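Local coordinates for molybdopterin adenylyltransferase (PDB 4XCW), which probably catalyses the adenylylation of molybdopterin, a step in the biosynthesis of the molybdenum cofactor, at residues K28-Q31 with E32-E36; A123-N127 with K128-I132. All coordinates share one frame; numbering follows the deposited sequence.

Both contacts are local and lie in one probable molybdopterin-binding domain, built on a mixed sheet flanked by helices. Contact 1 comes first along the chain, on helix 25-37, the helix of the beta-alpha-beta unit made with strands 6-13 and 42-49. Contact 2 follows much later, in the hairpin of strands 123-126 and 129-134, where strand 123-126 runs antiparallel both to 129-134 and to the short strand 96-97. The centres of contact 1 and contact 2 are about 19 Å apart, on opposite sides of the chain's centre, and the two do not touch. Contact 1 thus belongs to a helix packed against the parallel part of the sheet, contact 2 to its antiparallel part, where Ile125 meets the second subunit.

Contact 1: residues K28-Q31 with E32-E36; sequences KAIQ and EVLSE
Residues 28-36 make a local i to i+4 contact within helix 25-37, the crossover helix of the beta-alpha-beta unit formed with strands 6-13 and 42-49. Successive helical bonds run from Glu32 N to Lys28 O, Val33 N to Ala29 O and Leu34 N to Ile30 O, the last of them nearly straight at 170°. On the inward face, Ile30 and Leu34 lie side by side and point the same way, with Ile30 CG2 3.9 Å from Leu34 CD1. CG2 of Ile30 stands anti to the backbone N and CG1 beside it (chi1 -70°), which turns the methyl branch toward the next helical turn. Ile30 reaches Val10 and Leu34 reaches Ile8, both on strand 6-13, while Ala29, Ile30 and Val33 also pack on helix 138-148. The outer side is more polar. Glu32 sets its CG 3.2 Å from Lys28 O, and its extended chain carries OE1 to a salt bridge with Arg142 of helix 138-148. One turn further on, Ser35 doubles the helical bond by giving its hydroxyl to the carbonyl that its own amide uses. OG lies beside the backbone N (chi1 -70°), which brings it back along the helix. Gln31 O is thus gripped from opposite faces of its carbonyl plane, by Ser35 N at 2.9 Å and by Ser35 OG at 2.7 Å.

Contact 2: residues A123-N127 with K128-I132; sequences AGIRN and KSLII
The peptide groups of Gly124 and Ile131 are joined by a pair of hydrogen bonds in an antiparallel beta hairpin, with Ala123, Ile125, Leu130 and Ile132 on one face of the sheet and Arg126, Ser129 and Ile131 on the other. At the outer edges, Ile125 bonds through its backbone to Gln95 and Lys96, and Leu130 to Asp70 and Val72, which sets the hairpin inside the larger sheet. Gly124 N reaches Ile131 O in the carbonyl plane, and Ile131 N meets Gly124 O at 2.9 Å in an almost straight hydrogen bond (173°). In the non-hydrogen-bonded pairs the side chains meet instead. Ile125 CD1 lies 3.7 Å from Leu130 CD1, the two chains crossing at a slant; with CG of Leu130 anti to the backbone N (chi1 171°) and chi2 near +60°, CD1 comes to lie against Ile125 CD1 and Gly124 O. Ala123 CB rests 3.9 Å from Ile132 CG1. Phe101 of helix 99-110 covers Ala123, Leu130 and Ile132, while Ile125 packs on Pro80 of the second subunit. On the face of Arg126 and Ser129, the Arg126 guanidinium forms a salt bridge with Asp65, and Ser129 OG bonds to Cys69 O. A type II' turn from Arg126 to Ser129 closes the hairpin, and there Ser129 N hydrogen-bonds to Arg126 O (2.9 Å) from above the carbonyl plane, 43° out of it.

Contact 1: residues K28-Q31 with E32-E36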
loop_
_atom_site.group_PDB
_atom_site.type_symbol
_atom_site.label_atom_id
_atom_site.label_comp_id
_atom_site.label_asym_id
_atom_site.label_seq_id
_atom_site.Cartn_x
_atom_site.Cartn_y
_atom_site.Cartn_z
ATOM N N LYS B 28 -8.332 -25.471 11.261
ATOM C CA LYS B 28 -7.494 -26.420 11.985
ATOM C C LYS B 28 -6.018 -26.072 11.837
ATOM O O LYS B 28 -5.243 -26.210 12.784
ATOM C CB LYS B 28 -7.742 -27.853 11.500
ATOM C CG LYS B 28 -9.104 -28.429 11.867
ATOM C CD LYS B 28 -9.218 -29.890 11.431
ATOM C CE LYS B 28 -10.654 -30.402 11.501
ATOM N NZ LYS B 28 -11.260 -30.265 12.856
ATOM N N ALA B 29 -5.631 -25.620 10.649
ATOM C CA ALA B 29 -4.248 -25.239 10.399
ATOM C C ALA B 29 -3.881 -24.008 11.214
ATOM O O ALA B 29 -2.767 -23.899 11.725
ATOM C CB ALA B 29 -4.023 -24.986 8.918
ATOM N N ILE B 30 -4.828 -23.082 11.333
ATOM C CA ILE B 30 -4.624 -21.872 12.116
ATOM C C ILE B 30 -4.390 -22.194 13.590
ATOM O O ILE B 30 -3.444 -21.690 14.193
ATOM C CB ILE B 30 -5.822 -20.904 11.973
ATOM C CG1 ILE B 30 -5.843 -20.301 10.566
ATOM C CG2 ILE B 30 -5.742 -19.801 13.000
ATOM C CD1 ILE B 30 -7.021 -19.397 10.294
ATOM N N GLN B 31 -5.239 -23.040 14.164
ATOM C CA GLN B 31 -5.103 -23.409 15.571
ATOM C C GLN B 31 -3.830 -24.202 15.841
ATOM O O GLN B 31 -3.183 -23.999 16.866
ATOM C CB GLN B 31 -6.324 -24.203 16.045
ATOM C CG GLN B 31 -7.604 -23.390 16.008
ATOM C CD GLN B 31 -8.679 -23.948 16.910
ATOM O OE1 GLN B 31 -8.411 -24.777 17.782
ATOM N NE2 GLN B 31 -9.909 -23.490 16.710
ATOM N N GLU B 32 -3.471 -25.095 14.926
ATOM C CA GLU B 32 -2.242 -25.875 15.064
ATOM C C GLU B 32 -1.015 -24.971 15.140
ATOM O O GLU B 32 -0.181 -25.118 16.029
ATOM C CB GLU B 32 -2.078 -26.854 13.900
ATOM C CG GLU B 32 -2.930 -28.105 13.995
ATOM C CD GLU B 32 -2.657 -29.072 12.860
ATOM O OE1 GLU B 32 -1.819 -28.745 11.990
ATOM O OE2 GLU B 32 -3.273 -30.160 12.840
ATOM N N VAL B 33 -0.913 -24.040 14.200
ATOM C CA VAL B 33 0.238 -23.148 14.127
ATOM C C VAL B 33 0.351 -22.233 15.340
ATOM O O VAL B 33 1.418 -22.107 15.943
ATOM C CB VAL B 33 0.189 -22.278 12.857
ATOM C CG1 VAL B 33 1.291 -21.234 12.887
ATOM C CG2 VAL B 33 0.319 -23.146 11.620
ATOM N N LEU B 34 -0.753 -21.588 15.694
ATOM C CA LEU B 34 -0.731 -20.665 16.818
ATOM C C LEU B 34 -0.464 -21.408 18.126
ATOM O O LEU B 34 0.181 -20.872 19.030
ATOM C CB LEU B 34 -2.038 -19.875 16.877
ATOM C CG LEU B 34 -2.151 -18.878 15.719
ATOM C CD1 LEU B 34 -3.504 -18.188 15.703
ATOM C CD2 LEU B 34 -1.018 -17.849 15.772
ATOM N N SER B 35 -0.932 -22.652 18.213
ATOM C CA SER B 35 -0.690 -23.471 19.402
ATOM C C SER B 35 0.788 -23.801 19.575
ATOM O O SER B 35 1.267 -23.942 20.696
ATOM C CB SER B 35 -1.501 -24.767 19.343
ATOM O OG SER B 35 -2.885 -24.512 19.501
ATOM N N GLU B 36 1.504 -23.933 18.463
ATOM C CA GLU B 36 2.931 -24.239 18.502
ATOM C C GLU B 36 3.776 -22.991 18.753
ATOM O O GLU B 36 4.890 -23.081 19.271
ATOM C CB GLU B 36 3.369 -24.903 17.195
ATOM C CG GLU B 36 2.734 -26.261 16.935
ATOM C CD GLU B 36 3.035 -26.783 15.542
ATOM O OE1 GLU B 36 3.712 -26.064 14.775
ATOM O OE2 GLU B 36 2.597 -27.909 15.214
#

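Contact 2: residues A123-N127 with K128-I132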
loop_
_atom_site.group_PDB
_atom_site.type_symbol
_atom_site.label_atom_id
_atom_site.label_comp_id
_atom_site.label_asym_id
_atom_site.label_seq_id
_atom_site.Cartn_x
_atom_site.Cartn_y
_atom_site.Cartn_z
ATOM N N ALA B 123 -4.552 -6.004 7.598
ATOM C CA ALA B 123 -4.555 -6.119 9.047
ATOM C C ALA B 123 -4.827 -4.757 9.646
ATOM O O ALA B 123 -4.529 -3.733 9.035
ATOM C CB ALA B 123 -3.249 -6.678 9.552
ATOM N N GLY B 124 -5.421 -4.745 10.834
ATOM C CA GLY B 124 -5.737 -3.494 11.491
ATOM C C GLY B 124 -5.997 -3.672 12.970
ATOM O O GLY B 124 -6.038 -4.794 13.480
ATOM N N ILE B 125 -6.197 -2.555 13.655
ATOM C CA ILE B 125 -6.431 -2.555 15.086
ATOM C C ILE B 125 -7.864 -2.160 15.410
ATOM O O ILE B 125 -8.359 -1.167 14.898
ATOM C CB ILE B 125 -5.486 -1.577 15.803
ATOM C CG1 ILE B 125 -4.032 -1.894 15.467
ATOM C CG2 ILE B 125 -5.751 -1.585 17.310
ATOM C CD1 ILE B 125 -3.617 -3.312 15.839
ATOM N N ARG B 126 -8.530 -2.962 16.236
ATOM C CA ARG B 126 -9.775 -2.549 16.877
ATOM C C ARG B 126 -9.576 -2.612 18.381
ATOM O O ARG B 126 -9.515 -3.700 18.956
ATOM C CB ARG B 126 -10.957 -3.435 16.472
ATOM C CG ARG B 126 -12.250 -3.022 17.172
ATOM C CD ARG B 126 -13.438 -3.919 16.819
ATOM N NE ARG B 126 -14.621 -3.515 17.577
ATOM C CZ ARG B 126 -15.505 -2.627 17.148
ATOM N NH1 ARG B 126 -15.356 -2.067 15.952
ATOM N NH2 ARG B 126 -16.544 -2.307 17.905
ATOM N N ASN B 127 -9.475 -1.441 19.000
ATOM C CA ASN B 127 -9.232 -1.319 20.435
ATOM C C ASN B 127 -7.994 -2.104 20.861
ATOM O O ASN B 127 -6.882 -1.744 20.481
ATOM C CB ASN B 127 -10.469 -1.763 21.219
ATOM C CG ASN B 127 -11.668 -0.882 20.936
ATOM O OD1 ASN B 127 -11.529 0.333 20.777
ATOM N ND2 ASN B 127 -12.848 -1.487 20.854
ATOM N N LYS B 128 -8.177 -3.163 21.643
ATOM C CA LYS B 128 -7.039 -3.933 22.136
ATOM C C LYS B 128 -6.868 -5.227 21.336
ATOM O O LYS B 128 -6.265 -6.193 21.813
ATOM C CB LYS B 128 -7.212 -4.230 23.628
ATOM C CG LYS B 128 -7.384 -2.961 24.462
ATOM C CD LYS B 128 -7.449 -3.225 25.962
ATOM C CE LYS B 128 -7.570 -1.911 26.724
ATOM N NZ LYS B 128 -7.465 -2.092 28.193
ATOM N N SER B 129 -7.400 -5.232 20.115
ATOM C CA SER B 129 -7.359 -6.416 19.255
ATOM C C SER B 129 -6.646 -6.171 17.931
ATOM O O SER B 129 -6.880 -5.161 17.265
ATOM C CB SER B 129 -8.777 -6.911 18.957
ATOM O OG SER B 129 -9.492 -7.198 20.147
ATOM N N LEU B 130 -5.788 -7.110 17.548
ATOM C CA LEU B 130 -5.190 -7.104 16.222
ATOM C C LEU B 130 -5.945 -8.076 15.322
ATOM O O LEU B 130 -6.087 -9.250 15.651
ATOM C CB LEU B 130 -3.709 -7.485 16.282
ATOM C CG LEU B 130 -3.001 -7.735 14.939
ATOM C CD1 LEU B 130 -2.975 -6.504 14.046
ATOM C CD2 LEU B 130 -1.585 -8.241 15.166
ATOM N N ILE B 131 -6.440 -7.575 14.194
ATOM C CA ILE B 131 -7.115 -8.419 13.209
ATOM C C ILE B 131 -6.260 -8.578 11.960
ATOM O O ILE B 131 -5.784 -7.600 11.396
ATOM C CB ILE B 131 -8.485 -7.837 12.817
ATOM C CG1 ILE B 131 -9.324 -7.585 14.064
ATOM C CG2 ILE B 131 -9.231 -8.790 11.877
ATOM C CD1 ILE B 131 -10.683 -6.940 13.764
ATOM N N ILE B 132 -6.048 -9.821 11.543
ATOM C CA ILE B 132 -5.274 -10.096 10.333
ATOM C C ILE B 132 -6.042 -11.041 9.430
ATOM O O ILE B 132 -6.543 -12.060 9.902
ATOM C CB ILE B 132 -3.922 -10.739 10.654
ATOM C CG1 ILE B 132 -3.193 -9.952 11.742
ATOM C CG2 ILE B 132 -3.064 -10.846 9.394
ATOM C CD1 ILE B 132 -1.908 -10.614 12.179
#